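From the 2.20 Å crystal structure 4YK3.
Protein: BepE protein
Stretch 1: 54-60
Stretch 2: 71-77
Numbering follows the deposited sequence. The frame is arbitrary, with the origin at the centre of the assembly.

Stretch 1 54-60: VLKEKMQ
Stretch 2, residues 71-77: DLSRQVA

How do the two backbones lie? Residues 56-60 are helical, with Leu-55 at the N-cap position and Val-54 before it; all of 71-77 is helix. Phi runs from -57° to -75° and psi from -32° to -49°, except at Leu-55, at -105/9. The N-to-C directions make 153°, roughly antiparallel, and the axes approach no closer than 11.4 Å. Register is set by Lys-58 and Leu-72, whose CA atoms lie 7.6 Å apart. Met-59 N hydrogen-bonds to Leu-55 O at 3.0 Å, opening the first helix, and within the second Val-76 N hydrogen-bonds to Leu-72 O at 3.2 Å.

Which bump fills the gap between the helices? Leu-72 does, with chi1 t and chi2 p, its CA-to-CB bond directed toward the first stretch. Leu-72 CD1 lies 4.0 Å from Leu-55 CD2 and 3.8 Å from Lys-58 CD, and Leu-72 CD2 lies 4.5 Å from Met-59 CG. A branched leucine suits this buried place, since its two methyls spread contact over Leu-55, Lys-58 and Met-59. Met-59 (m, t, m) starts sideways and adds a looser contact.

What does Leu-55 fit against? Leu-55 (m, t) directs its CA-to-CB bond toward the second helix and lies across one turn of it, touching Leu-72 and Val-76, with Leu-55 CD1 3.9 Å from Val-76 CG2. Val-76, with chi1 t, offers a short, buried apolar surface there.

How is the more exposed margin closed? Lys-58 runs almost fully extended from chi1 m, chi2 being -147° and chi3 and chi4 t. Its aliphatic portion covers Leu-72, and Lys-58 NZ donates a hydrogen bond to Gln-75 OE1 at 3.1 Å. Gln-75, extended with both chi1 and chi2 t, brings its amide within reach. One water accepts from Lys-58 NZ at 2.8 Å and Gln-75 NE2 at 3.1 Å, bridging the pair. Altogether the contact buries 239 Å², both sides summed.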

# COMPACT_ATOMS: atom_id res chain seq x y z
N VAL A 54 8.93 3.99 2.02
CA VAL A 54 9.42 2.66 2.34
C VAL A 54 8.74 1.56 1.52
O VAL A 54 9.38 0.59 1.11
CB VAL A 54 9.28 2.41 3.85
CG1 VAL A 54 9.47 1.00 4.14
CG2 VAL A 54 10.31 3.23 4.58
N LEU A 55 7.45 1.72 1.24
CA LEU A 55 6.74 0.71 0.46
C LEU A 55 6.47 1.13 -0.98
O LEU A 55 5.73 0.45 -1.71
CB LEU A 55 5.42 0.37 1.16
CG LEU A 55 5.56 -0.48 2.42
CD1 LEU A 55 4.19 -0.77 3.01
CD2 LEU A 55 6.29 -1.77 2.08
N LYS A 56 7.05 2.24 -1.42
CA LYS A 56 6.71 2.75 -2.75
C LYS A 56 7.05 1.77 -3.87
O LYS A 56 6.21 1.49 -4.75
CB LYS A 56 7.41 4.08 -3.00
CG LYS A 56 6.71 5.25 -2.33
CD LYS A 56 7.25 6.54 -2.90
CE LYS A 56 7.17 6.50 -4.40
NZ LYS A 56 7.49 7.83 -5.00
N GLU A 57 8.26 1.24 -3.82
CA GLU A 57 8.73 0.29 -4.82
C GLU A 57 7.85 -0.97 -4.87
O GLU A 57 7.43 -1.41 -5.95
CB GLU A 57 10.18 -0.09 -4.52
CG GLU A 57 10.85 -0.97 -5.56
CD GLU A 57 12.36 -0.99 -5.39
OE1 GLU A 57 12.83 -1.43 -4.32
OE2 GLU A 57 13.06 -0.55 -6.32
N LYS A 58 7.55 -1.53 -3.71
CA LYS A 58 6.75 -2.74 -3.65
C LYS A 58 5.32 -2.50 -4.12
O LYS A 58 4.70 -3.40 -4.68
CB LYS A 58 6.75 -3.33 -2.23
CG LYS A 58 8.09 -3.97 -1.84
CD LYS A 58 7.90 -5.15 -0.90
CE LYS A 58 9.23 -5.81 -0.57
NZ LYS A 58 9.07 -7.09 0.18
N MET A 59 4.78 -1.31 -3.89
CA MET A 59 3.44 -1.01 -4.37
C MET A 59 3.44 -0.92 -5.89
O MET A 59 2.47 -1.33 -6.53
CB MET A 59 2.91 0.29 -3.75
CG MET A 59 2.36 0.10 -2.34
SD MET A 59 1.47 1.55 -1.79
CE MET A 59 2.80 2.77 -1.64
N GLN A 60 4.52 -0.42 -6.47
CA GLN A 60 4.66 -0.39 -7.93
C GLN A 60 4.75 -1.82 -8.44
O GLN A 60 4.17 -2.15 -9.47
CB GLN A 60 5.88 0.41 -8.38
CG GLN A 60 5.75 1.91 -8.20
CD GLN A 60 4.59 2.49 -8.99
OE1 GLN A 60 4.55 2.41 -10.22
NE2 GLN A 60 3.62 3.07 -8.28
N ASP A 71 0.63 -11.07 -0.50
CA ASP A 71 1.88 -11.30 0.19
C ASP A 71 2.39 -10.02 0.85
O ASP A 71 2.75 -10.03 2.02
CB ASP A 71 2.93 -11.84 -0.77
CG ASP A 71 2.63 -13.25 -1.21
OD1 ASP A 71 2.09 -14.01 -0.38
OD2 ASP A 71 2.93 -13.60 -2.37
N LEU A 72 2.41 -8.93 0.09
CA LEU A 72 2.86 -7.66 0.63
C LEU A 72 2.03 -7.28 1.86
O LEU A 72 2.55 -6.85 2.88
CB LEU A 72 2.77 -6.57 -0.44
CG LEU A 72 3.01 -5.16 0.08
CD1 LEU A 72 4.42 -5.07 0.70
CD2 LEU A 72 2.81 -4.15 -1.04
N SER A 73 0.72 -7.48 1.76
CA SER A 73 -0.15 -7.17 2.88
C SER A 73 0.19 -7.98 4.13
O SER A 73 0.27 -7.42 5.22
CB SER A 73 -1.60 -7.42 2.48
OG SER A 73 -2.41 -6.39 3.00
N ARG A 74 0.38 -9.28 3.98
CA ARG A 74 0.65 -10.12 5.13
C ARG A 74 2.02 -9.77 5.73
O ARG A 74 2.16 -9.67 6.94
CB ARG A 74 0.58 -11.60 4.77
N GLN A 75 3.01 -9.54 4.87
CA GLN A 75 4.36 -9.26 5.37
C GLN A 75 4.34 -8.04 6.28
O GLN A 75 4.91 -8.05 7.38
CB GLN A 75 5.35 -9.05 4.22
CG GLN A 75 6.75 -8.64 4.73
CD GLN A 75 7.74 -8.29 3.63
OE1 GLN A 75 7.41 -8.29 2.44
NE2 GLN A 75 8.98 -7.98 4.02
N VAL A 76 3.66 -6.98 5.86
CA VAL A 76 3.66 -5.77 6.66
C VAL A 76 2.84 -5.99 7.93
O VAL A 76 3.23 -5.54 8.99
CB VAL A 76 3.15 -4.58 5.86
CG1 VAL A 76 2.85 -3.39 6.77
CG2 VAL A 76 4.19 -4.19 4.83
N ALA A 77 1.74 -6.73 7.83
CA ALA A 77 0.87 -6.88 8.98
C ALA A 77 1.46 -7.84 9.99
O ALA A 77 1.29 -7.67 11.19
CB ALA A 77 -0.54 -7.35 8.56
O HOH W 1 11.04 -6.73 2.07